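Local coordinates for uncharacterized hypothetical protein (Parabacteroides merdae, PDB 4EI0) that is of unknown function but belongs to the DUF4466 family and is built largely from antiparallel beta sheets, at residues Ser14-Asp19 with Phe129-Ser134; Leu48-Ser53 with Thr102-Ala107; Ala54-Ser59 with Val125-Ser130; Asp69-Tyr74 with Pro83-Ser88; Asp19-Ser24 with Glu37-Met42. All coordinates share one frame; numbering follows the deposited sequence. Where two conformers were deposited one is given.

Contact 1: Ser14-Asp19 with Phe129-Ser134; sequences SALSND and FSVKAS
Leu16 and Val131 reach toward each other tip to tip, with Leu16 CD2 lying 4.0 Å from Val131 CG1. The same methyl serves the next inward-facing residue, for Leu16 CD2 is also 3.7 Å from Ala133 CB. Leu16 carries CG anti to its backbone N (chi1 -175°), which brings that atom to the Val131 methyl. Val131 holds CG1 between its own backbone N and carbonyl carbon (chi1 55°), where this branch meets both Leu16 and Asn18. Asn18 does not meet Val131 head-on: the two side chains slide past each other in opposite directions, with Asn18 OD1 4.0 Å from Val131 CG1. The amide's polar needs are met by other residues, OD1 bonding to Tyr40 OH and ND2 to Glu140 O. The backbones run 159° apart in direction, yet their nearest CA atoms, Leu16 and Ala133, are 6.9 Å apart, and no hydrogen bond links the segments. That spacing is too wide for paired strands; strand 17-22, beginning just after Leu16, and strand 124-133 belong to different sheets, which the contact joins. Cohesion across the contact is therefore apolar, with the Asn18 amide accommodated beside a methyl because its hydrogen bonds are made to other strands.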
# COMPACT_ATOMS: atom_id res chain seq x y z
N SER B 14 -4.35 12.44 14.93
CA SER B 14 -5.69 12.81 14.45
C SER B 14 -5.66 14.11 13.63
O SER B 14 -6.48 15.01 13.78
CB SER B 14 -6.67 12.88 15.60
OG SER B 14 -6.08 13.48 16.75
N ALA B 15 -4.68 14.16 12.73
CA ALA B 15 -4.43 15.30 11.86
C ALA B 15 -3.35 14.84 10.85
O ALA B 15 -2.78 13.76 11.00
CB ALA B 15 -3.92 16.52 12.65
N LEU B 16 -3.07 15.67 9.86
CA LEU B 16 -1.94 15.46 8.94
C LEU B 16 -0.68 15.26 9.70
O LEU B 16 -0.39 16.02 10.61
CB LEU B 16 -1.76 16.69 8.05
CG LEU B 16 -0.70 16.55 6.96
CD1 LEU B 16 -0.89 15.26 6.16
CD2 LEU B 16 -0.85 17.78 6.07
N SER B 17 0.04 14.20 9.39
CA SER B 17 1.32 13.96 10.00
C SER B 17 2.37 13.48 8.97
O SER B 17 2.04 13.11 7.84
CB SER B 17 1.15 12.93 11.09
OG SER B 17 0.93 11.69 10.46
N ASN B 18 3.64 13.49 9.37
CA ASN B 18 4.73 13.11 8.45
C ASN B 18 5.92 12.50 9.17
O ASN B 18 6.07 12.66 10.36
CB ASN B 18 5.10 14.28 7.52
CG ASN B 18 5.82 15.49 8.21
OD1 ASN B 18 6.23 16.43 7.52
ND2 ASN B 18 5.99 15.46 9.50
N ASP B 19 6.74 11.78 8.42
CA ASP B 19 7.97 11.20 8.93
C ASP B 19 8.88 10.97 7.75
O ASP B 19 8.40 10.76 6.66
CB ASP B 19 7.69 9.86 9.58
CG ASP B 19 8.93 9.28 10.26
OD1 ASP B 19 9.50 9.95 11.13
OD2 ASP B 19 9.37 8.18 9.91
N PHE B 129 11.52 18.91 4.80
CA PHE B 129 10.41 18.29 4.04
C PHE B 129 9.09 18.82 4.60
O PHE B 129 8.99 19.06 5.82
CB PHE B 129 10.37 16.77 4.22
CG PHE B 129 11.57 16.04 3.66
CD1 PHE B 129 12.76 16.01 4.34
CD2 PHE B 129 11.51 15.44 2.41
CE1 PHE B 129 13.86 15.35 3.82
CE2 PHE B 129 12.61 14.79 1.89
CZ PHE B 129 13.78 14.74 2.60
N SER B 130 8.11 19.02 3.74
CA SER B 130 6.79 19.49 4.21
C SER B 130 5.69 19.01 3.30
O SER B 130 5.94 18.56 2.15
CB SER B 130 6.76 21.01 4.30
OG SER B 130 7.07 21.59 3.06
N VAL B 131 4.47 19.03 3.83
CA VAL B 131 3.29 18.44 3.22
C VAL B 131 2.07 19.34 3.48
O VAL B 131 1.98 19.95 4.54
CB VAL B 131 3.03 16.98 3.73
CG1 VAL B 131 2.94 16.93 5.25
CG2 VAL B 131 1.79 16.37 3.07
N LYS B 132 1.16 19.41 2.53
CA LYS B 132 -0.15 20.04 2.68
C LYS B 132 -1.27 19.02 2.40
O LYS B 132 -1.14 18.24 1.48
CB LYS B 132 -0.31 21.20 1.66
CG LYS B 132 0.67 22.38 1.85
CD LYS B 132 0.39 23.47 0.79
CE LYS B 132 1.56 24.37 0.45
NZ LYS B 132 1.60 25.70 1.11
N ALA B 133 -2.36 19.08 3.16
CA ALA B 133 -3.59 18.31 2.90
C ALA B 133 -4.81 19.20 2.58
O ALA B 133 -4.81 20.40 2.82
CB ALA B 133 -3.92 17.45 4.12
N SER B 134 -5.89 18.57 2.13
CA SER B 134 -7.04 19.31 1.59
C SER B 134 -7.92 19.98 2.66
O SER B 134 -8.84 20.68 2.31
CB SER B 134 -7.89 18.40 0.72
OG SER B 134 -8.45 17.35 1.50

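Contact 2: Leu48-Ser53 with Thr102-Ala107; sequences LGKLSS and TVDTCA
Between Lys50, Leu51 and Thr105 no aromatic ring takes part, and the flat group that matters is the peptide unit headed by the Thr105 carbonyl. Lys50 CD stands over one side of it, almost straight above Thr105 C at 3.8 Å. On the other side Leu51 CG, set anti to its own carbonyl carbon (chi1 -62°), is brought within 3.6 Å of Thr105 O. At the oxygen's end, Leu51 N donates to Thr105 O over 2.9 Å, nearly along the C=O axis (C=O...N angle 172°), and the bond is straight at its hydrogen (174°). The carbonyl is thus gripped by one N-H and flanked by two aliphatic chains. Leu51 CD1 continues along the loop to within 4.0 Å of Ala107 C, while Leu16 and Phe101 also pack on this side chain. An alanine at Leu51 would probably leave the backbone bond in place but open a gap beside Thr105 O and Ala107 and deprive Leu16 and Phe101 of a packing partner. Water 1 also bridges the segments: it accepts from Thr105 N at 3.0 Å and lies within donating distance of Val103 O and of Leu51 O, the latter modelled very short. The Lys50 ammonium turns to Asn46 O, and its NZ remains 5.8 Å from Asp104 OD2. Beyond Leu51, Ser52 and Ser53 form a classic beta bulge opposite Lys132. The chemistry therefore implies a loop fixed to the start of strand 51-58 by backbone and water bonds rather than by charge, while Thr105, Cys106 and Ala107 also pack on the second subunit.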
# COMPACT_ATOMS: atom_id res chain seq x y z
N LEU B 48 -10.92 13.19 7.31
CA LEU B 48 -10.58 14.62 7.42
C LEU B 48 -10.16 15.26 6.09
O LEU B 48 -10.40 16.44 5.86
CB LEU B 48 -9.49 14.85 8.47
CG LEU B 48 -9.75 14.46 9.94
CD1 LEU B 48 -8.53 14.85 10.81
CD2 LEU B 48 -11.03 15.06 10.52
N GLY B 49 -9.56 14.49 5.19
CA GLY B 49 -9.26 15.01 3.88
C GLY B 49 -8.26 14.11 3.19
O GLY B 49 -8.18 12.92 3.47
N LYS B 50 -7.53 14.68 2.25
CA LYS B 50 -6.59 13.94 1.41
C LYS B 50 -5.29 14.73 1.21
O LYS B 50 -5.24 15.95 1.38
CB LYS B 50 -7.21 13.62 0.05
CG LYS B 50 -8.59 12.96 0.03
CD LYS B 50 -8.55 11.54 0.50
CE LYS B 50 -9.93 10.91 0.51
NZ LYS B 50 -10.64 11.37 1.72
N LEU B 51 -4.23 14.04 0.84
CA LEU B 51 -2.94 14.67 0.62
C LEU B 51 -3.02 15.57 -0.64
O LEU B 51 -3.51 15.13 -1.66
CB LEU B 51 -1.85 13.60 0.48
CG LEU B 51 -1.63 12.70 1.69
CD1 LEU B 51 -0.38 11.85 1.42
CD2 LEU B 51 -1.45 13.49 3.00
N SER B 52 -2.47 16.82 -0.57
CA SER B 52 -2.45 17.77 -1.71
C SER B 52 -1.11 17.95 -2.41
O SER B 52 -1.04 17.96 -3.66
CB SER B 52 -2.94 19.15 -1.24
OG SER B 52 -4.20 18.98 -0.57
N SER B 53 -0.05 18.10 -1.62
CA SER B 53 1.29 18.39 -2.17
C SER B 53 2.38 18.12 -1.15
O SER B 53 2.13 18.07 0.06
CB SER B 53 1.40 19.82 -2.69
OG SER B 53 1.29 20.78 -1.64
N THR B 102 -2.25 14.16 -7.67
CA THR B 102 -3.38 14.22 -8.61
C THR B 102 -4.34 13.07 -8.32
O THR B 102 -5.30 12.94 -9.01
CB THR B 102 -2.89 14.17 -10.07
OG1 THR B 102 -1.97 13.07 -10.18
CG2 THR B 102 -2.14 15.50 -10.43
N VAL B 103 -4.06 12.23 -7.33
CA VAL B 103 -4.92 11.07 -6.98
C VAL B 103 -5.33 11.24 -5.54
O VAL B 103 -4.50 11.65 -4.68
CB VAL B 103 -4.20 9.72 -7.23
CG1 VAL B 103 -4.98 8.51 -6.68
CG2 VAL B 103 -3.92 9.51 -8.74
N ASP B 104 -6.59 10.91 -5.23
CA ASP B 104 -7.03 11.03 -3.85
C ASP B 104 -6.37 9.90 -3.03
O ASP B 104 -6.59 8.68 -3.31
CB ASP B 104 -8.55 10.84 -3.68
CG ASP B 104 -9.35 12.03 -4.14
OD1 ASP B 104 -8.75 13.06 -4.55
OD2 ASP B 104 -10.61 11.93 -4.09
N THR B 105 -5.65 10.31 -2.00
CA THR B 105 -5.21 9.36 -1.01
C THR B 105 -5.02 10.02 0.32
O THR B 105 -4.68 11.20 0.41
CB THR B 105 -3.92 8.66 -1.44
OG1 THR B 105 -3.62 7.64 -0.48
CG2 THR B 105 -2.81 9.65 -1.58
N CYS B 106 -5.19 9.23 1.38
CA CYS B 106 -4.89 9.73 2.73
C CYS B 106 -3.49 9.40 3.24
O CYS B 106 -3.14 9.80 4.33
CB CYS B 106 -5.93 9.20 3.69
SG CYS B 106 -5.96 7.43 3.87
N ALA B 107 -2.69 8.67 2.47
CA ALA B 107 -1.39 8.20 2.98
C ALA B 107 -0.50 7.87 1.82
O ALA B 107 -0.94 7.25 0.84
CB ALA B 107 -1.51 7.01 3.97
O HOH W 1 -4.76 13.10 -2.48

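Contact 3: Ala54-Ser59 with Val125-Ser130; sequences AQVVSS and VQFSFS
Ser130, Val56 and Ser59 bury the most surface here, and each meets the opposite strand differently. Ser130 pairs with Gln55 in an antiparallel hydrogen-bonded pair, Gln55 N donating to Ser130 O at 2.8 Å and Ser130 N to Gln55 O at 2.9 Å. Their side chains share a face, and water 2 joins them, 2.7 Å from Ser130 OG and accepting from Gln55 NE2 at 3.3 Å; it also donates to Ser128 O. Val56 works on the other face, alongside Phe129 in a non-hydrogen-bonded pair. Its CG1 sits 3.6 Å from the centroid of the Phe129 ring, only 11° off the ring normal, a CH-pi contact over the centre, while Val56 CG2 is 3.6 Å from Phe129 CD2. An alanine in place of Phe129 would probably remove the ring face under Val56 CG1, leaving that methyl its longer contact with Phe127, and open a gap beside Phe38 and Tyr40. Ser59 finishes the ladder with its side chain: OG, held between backbone N and carbonyl carbon (chi1 61°), accepts from Gln126 N at 2.9 Å, and Ser59 N donates to Gln126 O. The two strands lie in the middle of a five-stranded antiparallel sheet, strand 96-100 flanking 51-58 and strand 138-147 flanking 124-133. Phe127 and Phe129 project from it onto rings of strands 35-43 and 107-115 in the facing sheet.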
# COMPACT_ATOMS: atom_id res chain seq x y z
N ALA B 54 3.60 17.96 -1.66
CA ALA B 54 4.79 17.72 -0.82
C ALA B 54 5.93 18.61 -1.34
O ALA B 54 5.97 18.93 -2.51
CB ALA B 54 5.17 16.26 -0.88
N GLN B 55 6.85 18.98 -0.47
CA GLN B 55 7.93 19.82 -0.86
C GLN B 55 9.19 19.50 -0.06
O GLN B 55 9.09 19.02 1.05
CB GLN B 55 7.48 21.28 -0.61
CG GLN B 55 8.57 22.28 -0.60
CD GLN B 55 8.05 23.67 -0.37
OE1 GLN B 55 7.35 24.23 -1.20
NE2 GLN B 55 8.43 24.24 0.75
N VAL B 56 10.36 19.69 -0.66
CA VAL B 56 11.62 19.63 0.10
C VAL B 56 12.44 20.85 -0.27
O VAL B 56 12.53 21.22 -1.47
CB VAL B 56 12.52 18.46 -0.23
CG1 VAL B 56 13.42 18.21 0.97
CG2 VAL B 56 11.73 17.28 -0.62
N VAL B 57 12.99 21.50 0.74
CA VAL B 57 13.92 22.61 0.57
C VAL B 57 15.27 22.07 1.06
O VAL B 57 15.39 21.65 2.19
CB VAL B 57 13.49 23.85 1.42
CG1 VAL B 57 14.55 24.94 1.34
CG2 VAL B 57 12.12 24.39 0.97
N SER B 58 16.26 22.02 0.18
CA SER B 58 17.64 21.67 0.59
C SER B 58 18.42 22.92 0.90
O SER B 58 18.08 23.99 0.41
CB SER B 58 18.39 20.93 -0.53
OG SER B 58 18.44 21.74 -1.67
N SER B 59 19.50 22.78 1.67
CA SER B 59 20.28 23.94 2.10
C SER B 59 21.26 24.38 0.99
O SER B 59 21.70 25.49 1.00
CB SER B 59 21.03 23.65 3.40
OG SER B 59 21.92 22.59 3.22
N VAL B 125 24.91 19.37 4.13
CA VAL B 125 23.63 19.71 3.51
C VAL B 125 22.51 19.24 4.43
O VAL B 125 22.57 18.14 4.99
CB VAL B 125 23.39 19.05 2.13
CG1 VAL B 125 22.07 19.55 1.53
CG2 VAL B 125 24.53 19.31 1.16
N GLN B 126 21.49 20.07 4.59
CA GLN B 126 20.32 19.69 5.40
C GLN B 126 19.06 19.91 4.60
O GLN B 126 19.05 20.58 3.55
CB GLN B 126 20.25 20.41 6.73
CG GLN B 126 20.16 21.90 6.62
CD GLN B 126 20.37 22.55 7.96
OE1 GLN B 126 21.40 22.37 8.61
NE2 GLN B 126 19.39 23.32 8.39
N PHE B 127 17.97 19.32 5.10
CA PHE B 127 16.74 19.23 4.35
C PHE B 127 15.51 19.51 5.22
O PHE B 127 15.40 19.02 6.35
CB PHE B 127 16.62 17.83 3.78
CG PHE B 127 17.71 17.46 2.84
CD1 PHE B 127 17.61 17.76 1.50
CD2 PHE B 127 18.86 16.85 3.30
CE1 PHE B 127 18.65 17.46 0.64
CE2 PHE B 127 19.90 16.50 2.43
CZ PHE B 127 19.77 16.79 1.09
N SER B 128 14.57 20.27 4.66
CA SER B 128 13.27 20.49 5.28
C SER B 128 12.16 20.00 4.38
O SER B 128 11.92 20.56 3.30
CB SER B 128 13.11 21.97 5.61
OG SER B 128 11.84 22.13 6.26
N PHE B 129 11.52 18.91 4.80
CA PHE B 129 10.41 18.29 4.04
C PHE B 129 9.09 18.82 4.60
O PHE B 129 8.99 19.06 5.82
CB PHE B 129 10.37 16.77 4.22
CG PHE B 129 11.57 16.04 3.66
CD1 PHE B 129 12.76 16.01 4.34
CD2 PHE B 129 11.51 15.44 2.41
CE1 PHE B 129 13.86 15.35 3.82
CE2 PHE B 129 12.61 14.79 1.89
CZ PHE B 129 13.78 14.74 2.60
N SER B 130 8.11 19.02 3.74
CA SER B 130 6.79 19.49 4.21
C SER B 130 5.69 19.01 3.30
O SER B 130 5.94 18.56 2.15
CB SER B 130 6.76 21.01 4.30
OG SER B 130 7.07 21.59 3.06
O HOH W 2 9.75 21.96 2.66

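Contact 4: Asp69-Tyr74 with Pro83-Ser88; sequences DPNSYY and PVKVCS
Ser72 and Val84 form an antiparallel hydrogen-bonded pair, Ser72 N to Val84 O at 2.8 Å and Val84 N to Ser72 O at 2.9 Å, in strands whose axes approach to 4.3 Å at 150°. Past this pair, Pro70 O accepts two longer bonds, from Val86 N and Cys87 N. Tyr73 and Pro83 cross obliquely on one face, Tyr73 CE1 being 3.6 Å from Pro83 CB. There too Asn71 OD1 lies 3.2 Å from Lys85 CA. On the other face Val84 CG2, the branch anti to the carbonyl carbon, comes to the edge of the Tyr74 ring, 3.7 Å from Tyr74 CD2. Asp69 organises the near strand: its OD1 takes Asn71 N (2.9 Å), an Asx turn, and uses its syn lone pair for Asn71 ND2, while OD2 receives Tyr73 OH at 2.6 Å. Tyr74 OH bonds to Ala107 O, and the Tyr74 ring stacks on Tyr74 of the second subunit. The chemistry implies a hairpin with two roles: one carboxylate restrains the Asn71 amide and the Tyr73 phenol on one face, whereas Tyr74, Val84 and Val86 give the other face apolar surface, part of which meets the second subunit.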
# COMPACT_ATOMS: atom_id res chain seq x y z
N ASP B 69 10.15 11.13 -7.04
CA ASP B 69 9.54 10.15 -7.91
C ASP B 69 8.03 10.30 -7.63
O ASP B 69 7.63 10.50 -6.48
CB ASP B 69 10.18 8.78 -7.54
CG ASP B 69 9.49 7.55 -8.08
OD1 ASP B 69 8.31 7.55 -8.41
OD2 ASP B 69 10.14 6.49 -8.04
N PRO B 70 7.20 10.29 -8.68
CA PRO B 70 5.79 10.57 -8.51
C PRO B 70 4.98 9.37 -7.98
O PRO B 70 3.74 9.48 -7.87
CB PRO B 70 5.34 10.97 -9.94
CG PRO B 70 6.26 10.18 -10.84
CD PRO B 70 7.56 10.07 -10.11
N ASN B 71 5.62 8.21 -7.73
CA ASN B 71 4.89 7.07 -7.24
C ASN B 71 4.93 7.00 -5.74
O ASN B 71 5.96 7.22 -5.16
CB ASN B 71 5.43 5.76 -7.78
CG ASN B 71 5.29 5.68 -9.27
OD1 ASN B 71 4.24 5.35 -9.81
ND2 ASN B 71 6.37 5.95 -9.94
N SER B 72 3.81 6.70 -5.11
CA SER B 72 3.85 6.34 -3.72
C SER B 72 4.14 4.86 -3.68
O SER B 72 3.61 4.10 -4.45
CB SER B 72 2.55 6.65 -2.99
OG SER B 72 2.54 6.03 -1.72
N TYR B 73 5.03 4.47 -2.76
CA TYR B 73 5.46 3.09 -2.58
C TYR B 73 4.73 2.55 -1.37
O TYR B 73 5.09 2.88 -0.27
CB TYR B 73 7.00 3.05 -2.39
CG TYR B 73 7.67 3.33 -3.74
CD1 TYR B 73 7.89 2.29 -4.65
CD2 TYR B 73 7.96 4.61 -4.14
CE1 TYR B 73 8.42 2.54 -5.90
CE2 TYR B 73 8.49 4.87 -5.38
CZ TYR B 73 8.71 3.82 -6.26
OH TYR B 73 9.17 4.08 -7.53
N TYR B 74 3.71 1.72 -1.60
CA TYR B 74 2.98 1.00 -0.58
C TYR B 74 3.67 -0.39 -0.46
O TYR B 74 4.45 -0.77 -1.32
CB TYR B 74 1.46 0.90 -0.95
CG TYR B 74 0.80 2.27 -1.08
CD1 TYR B 74 0.51 3.03 0.06
CD2 TYR B 74 0.54 2.82 -2.31
CE1 TYR B 74 -0.05 4.28 -0.04
CE2 TYR B 74 -0.01 4.08 -2.41
CZ TYR B 74 -0.33 4.79 -1.27
OH TYR B 74 -0.77 6.09 -1.39
N PRO B 83 4.45 0.43 -6.31
CA PRO B 83 4.37 1.79 -6.75
C PRO B 83 2.97 2.08 -7.37
O PRO B 83 2.45 1.26 -8.14
CB PRO B 83 5.47 1.90 -7.80
CG PRO B 83 5.64 0.53 -8.30
CD PRO B 83 5.27 -0.41 -7.21
N VAL B 84 2.39 3.21 -6.96
CA VAL B 84 1.11 3.71 -7.45
C VAL B 84 1.35 5.15 -7.83
O VAL B 84 1.84 5.97 -7.02
CB VAL B 84 -0.01 3.60 -6.38
CG1 VAL B 84 -1.32 4.19 -6.94
CG2 VAL B 84 -0.16 2.17 -5.92
N LYS B 85 1.05 5.51 -9.05
CA LYS B 85 1.44 6.87 -9.58
C LYS B 85 0.39 7.88 -9.15
O LYS B 85 -0.60 8.12 -9.82
CB LYS B 85 1.62 6.86 -11.11
CG LYS B 85 2.09 8.19 -11.73
CD LYS B 85 3.16 8.03 -12.81
CE LYS B 85 3.37 9.31 -13.63
NZ LYS B 85 3.48 9.10 -15.11
N VAL B 86 0.64 8.52 -8.01
CA VAL B 86 -0.35 9.36 -7.36
C VAL B 86 -0.09 10.84 -7.55
O VAL B 86 -0.92 11.66 -7.18
CB VAL B 86 -0.45 9.04 -5.85
CG1 VAL B 86 -1.00 7.62 -5.60
CG2 VAL B 86 0.88 9.24 -5.19
N CYS B 87 1.04 11.18 -8.12
CA CYS B 87 1.44 12.57 -8.32
C CYS B 87 1.73 12.89 -9.75
O CYS B 87 2.04 12.00 -10.58
CB CYS B 87 2.71 12.88 -7.54
SG CYS B 87 2.63 12.78 -5.76
N SER B 88 1.67 14.18 -10.06
CA SER B 88 2.21 14.65 -11.34
C SER B 88 3.73 14.81 -11.16
O SER B 88 4.24 14.65 -10.07
CB SER B 88 1.54 15.94 -11.75
OG SER B 88 1.46 16.81 -10.63

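Contact 5: Asp19-Ser24 with Glu37-Met42; sequences DCIKRS and EFAYAM
Cys20 and Tyr40 meet on the tightly packed face, Cys20 CB lying 3.8 Å from Tyr40 CD1. With its SG anti to the backbone N (chi1 -164°), Cys20 places sulfur between two rings, in oblique sulfur-aromatic contacts with Phe38 and Tyr40, and SG is 4.0 Å from Phe38 CB. Lys22 adds its aliphatic part, CB 3.9 Å from Phe38 CE2, before NZ turns to Ser24 O, which it meets from above the carbonyl plane. Phe129, Val131, Tyr141 and Leu143 of the facing sheet cover these residues. The backbone beneath is a regular antiparallel ladder, its strand axes 167° apart: Asp19 pairs with Ala41 and Ile21 with Ala39, each through two hydrogen bonds. Strand 17-22 is an outermost strand within this chain, and the face that carries Cys20 and Lys22, with Phe38 and Tyr40 of strand 35-43, packs against the second sheet in a beta sandwich. The reverse face, with Asp19, Ile21 and Arg23, is more exposed. There Ile21 CG1 touches Ala39 CB at 4.0 Å. Where the strand ends, Arg23 folds over Ala39, its CD 3.5 Å from Ala39 CB, to form a salt bridge with Glu37. The modelled Arg23 NE to Glu37 OE2 separation of 2.4 Å is too short to be trusted in detail; the guanidinium and carboxylate planes stand 51° apart. Ser24 OG accepts a nearly straight bond from Glu37 N at 2.9 Å.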
# COMPACT_ATOMS: atom_id res chain seq x y z
N ASP B 19 6.74 11.78 8.42
CA ASP B 19 7.97 11.20 8.93
C ASP B 19 8.88 10.97 7.75
O ASP B 19 8.40 10.76 6.66
CB ASP B 19 7.69 9.86 9.58
CG ASP B 19 8.93 9.28 10.26
OD1 ASP B 19 9.50 9.95 11.13
OD2 ASP B 19 9.37 8.18 9.91
N CYS B 20 10.19 11.08 7.93
CA CYS B 20 11.09 10.94 6.80
C CYS B 20 12.31 10.16 7.23
O CYS B 20 12.84 10.41 8.31
CB CYS B 20 11.48 12.32 6.23
SG CYS B 20 12.19 12.19 4.57
N ILE B 21 12.76 9.22 6.40
CA ILE B 21 13.94 8.39 6.68
C ILE B 21 14.93 8.48 5.52
O ILE B 21 14.55 8.40 4.38
CB ILE B 21 13.58 6.92 7.07
CG1 ILE B 21 13.13 6.07 5.88
CG2 ILE B 21 12.51 6.91 8.17
CD1 ILE B 21 13.18 4.57 6.12
N LYS B 22 16.20 8.71 5.83
CA LYS B 22 17.24 8.67 4.83
C LYS B 22 17.39 7.21 4.44
O LYS B 22 17.53 6.37 5.32
CB LYS B 22 18.56 9.22 5.41
CG LYS B 22 19.72 9.27 4.42
CD LYS B 22 20.88 10.10 4.95
CE LYS B 22 22.20 9.76 4.22
NZ LYS B 22 22.88 8.55 4.75
N ARG B 23 17.28 6.87 3.17
CA ARG B 23 17.47 5.48 2.72
C ARG B 23 18.95 5.16 2.49
O ARG B 23 19.43 4.11 2.84
CB ARG B 23 16.61 5.16 1.50
CG ARG B 23 15.17 4.85 1.92
CD ARG B 23 14.16 4.96 0.78
NE ARG B 23 14.47 4.14 -0.39
CZ ARG B 23 14.22 2.83 -0.50
NH1 ARG B 23 13.67 2.14 0.49
NH2 ARG B 23 14.54 2.20 -1.63
N SER B 24 19.68 6.12 1.94
CA SER B 24 21.12 5.96 1.82
C SER B 24 21.76 5.56 3.17
O SER B 24 21.43 6.11 4.24
CB SER B 24 21.74 7.27 1.28
OG SER B 24 21.01 7.75 0.12
N GLU B 37 19.15 9.60 -1.07
CA GLU B 37 17.78 9.16 -1.23
C GLU B 37 17.04 9.15 0.10
O GLU B 37 17.58 8.65 1.10
CB GLU B 37 17.76 7.76 -1.76
CG GLU B 37 16.37 7.26 -2.08
CD GLU B 37 16.36 5.82 -2.54
OE1 GLU B 37 17.41 5.32 -3.00
OE2 GLU B 37 15.29 5.20 -2.44
N PHE B 38 15.83 9.68 0.09
CA PHE B 38 14.99 9.81 1.28
C PHE B 38 13.61 9.18 0.99
O PHE B 38 13.16 9.19 -0.16
CB PHE B 38 14.82 11.29 1.67
CG PHE B 38 16.08 11.98 2.12
CD1 PHE B 38 16.95 12.52 1.20
CD2 PHE B 38 16.40 12.04 3.44
CE1 PHE B 38 18.11 13.15 1.62
CE2 PHE B 38 17.56 12.66 3.87
CZ PHE B 38 18.41 13.22 2.95
N ALA B 39 12.94 8.64 2.01
CA ALA B 39 11.58 8.13 1.91
C ALA B 39 10.73 8.99 2.84
O ALA B 39 10.92 8.94 4.05
CB ALA B 39 11.50 6.66 2.30
N TYR B 40 9.86 9.82 2.26
CA TYR B 40 9.06 10.81 2.99
C TYR B 40 7.62 10.26 3.07
O TYR B 40 6.95 10.17 2.05
CB TYR B 40 9.03 12.13 2.28
CG TYR B 40 8.29 13.27 2.99
CD1 TYR B 40 8.40 13.48 4.35
CD2 TYR B 40 7.50 14.16 2.26
CE1 TYR B 40 7.73 14.51 4.99
CE2 TYR B 40 6.83 15.22 2.89
CZ TYR B 40 6.96 15.40 4.25
OH TYR B 40 6.30 16.46 4.88
N ALA B 41 7.20 9.93 4.30
CA ALA B 41 5.87 9.37 4.60
C ALA B 41 4.95 10.44 5.11
O ALA B 41 5.33 11.22 6.00
CB ALA B 41 5.99 8.27 5.65
N MSE B 42 3.72 10.44 4.61
CA MSE B 42 2.67 11.39 5.01
C MSE B 42 1.38 10.65 5.27
O MSE B 42 1.12 9.63 4.66
CB MSE B 42 2.44 12.40 3.87
CG MSE B 42 3.69 13.12 3.42
SE MSE B 42 3.58 13.72 1.59
CE MSE B 42 4.09 11.89 0.89

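All five contacts lie in the N-terminal pair of five-stranded antiparallel sheets. Contacts 4 and 5 are pairings inside the sheet that runs from strand 17-22 to strand 81-85, their centres 14 Å apart without touching. Contact 3 is a pairing inside the other sheet, and contact 1 joins the two, its centre 14 Å from those of contacts 3 and 5. Contact 2, 10 Å from contact 1, attaches the loop between strands 96-100 and 107-115. Along the chain, contacts 2, 4 and 5 are nested within the loop closed by contact 1, whereas contacts 2 and 3 interleave. The loop of contact 2 and the edge hairpin of contact 4 both take part in the contact between the two subunits.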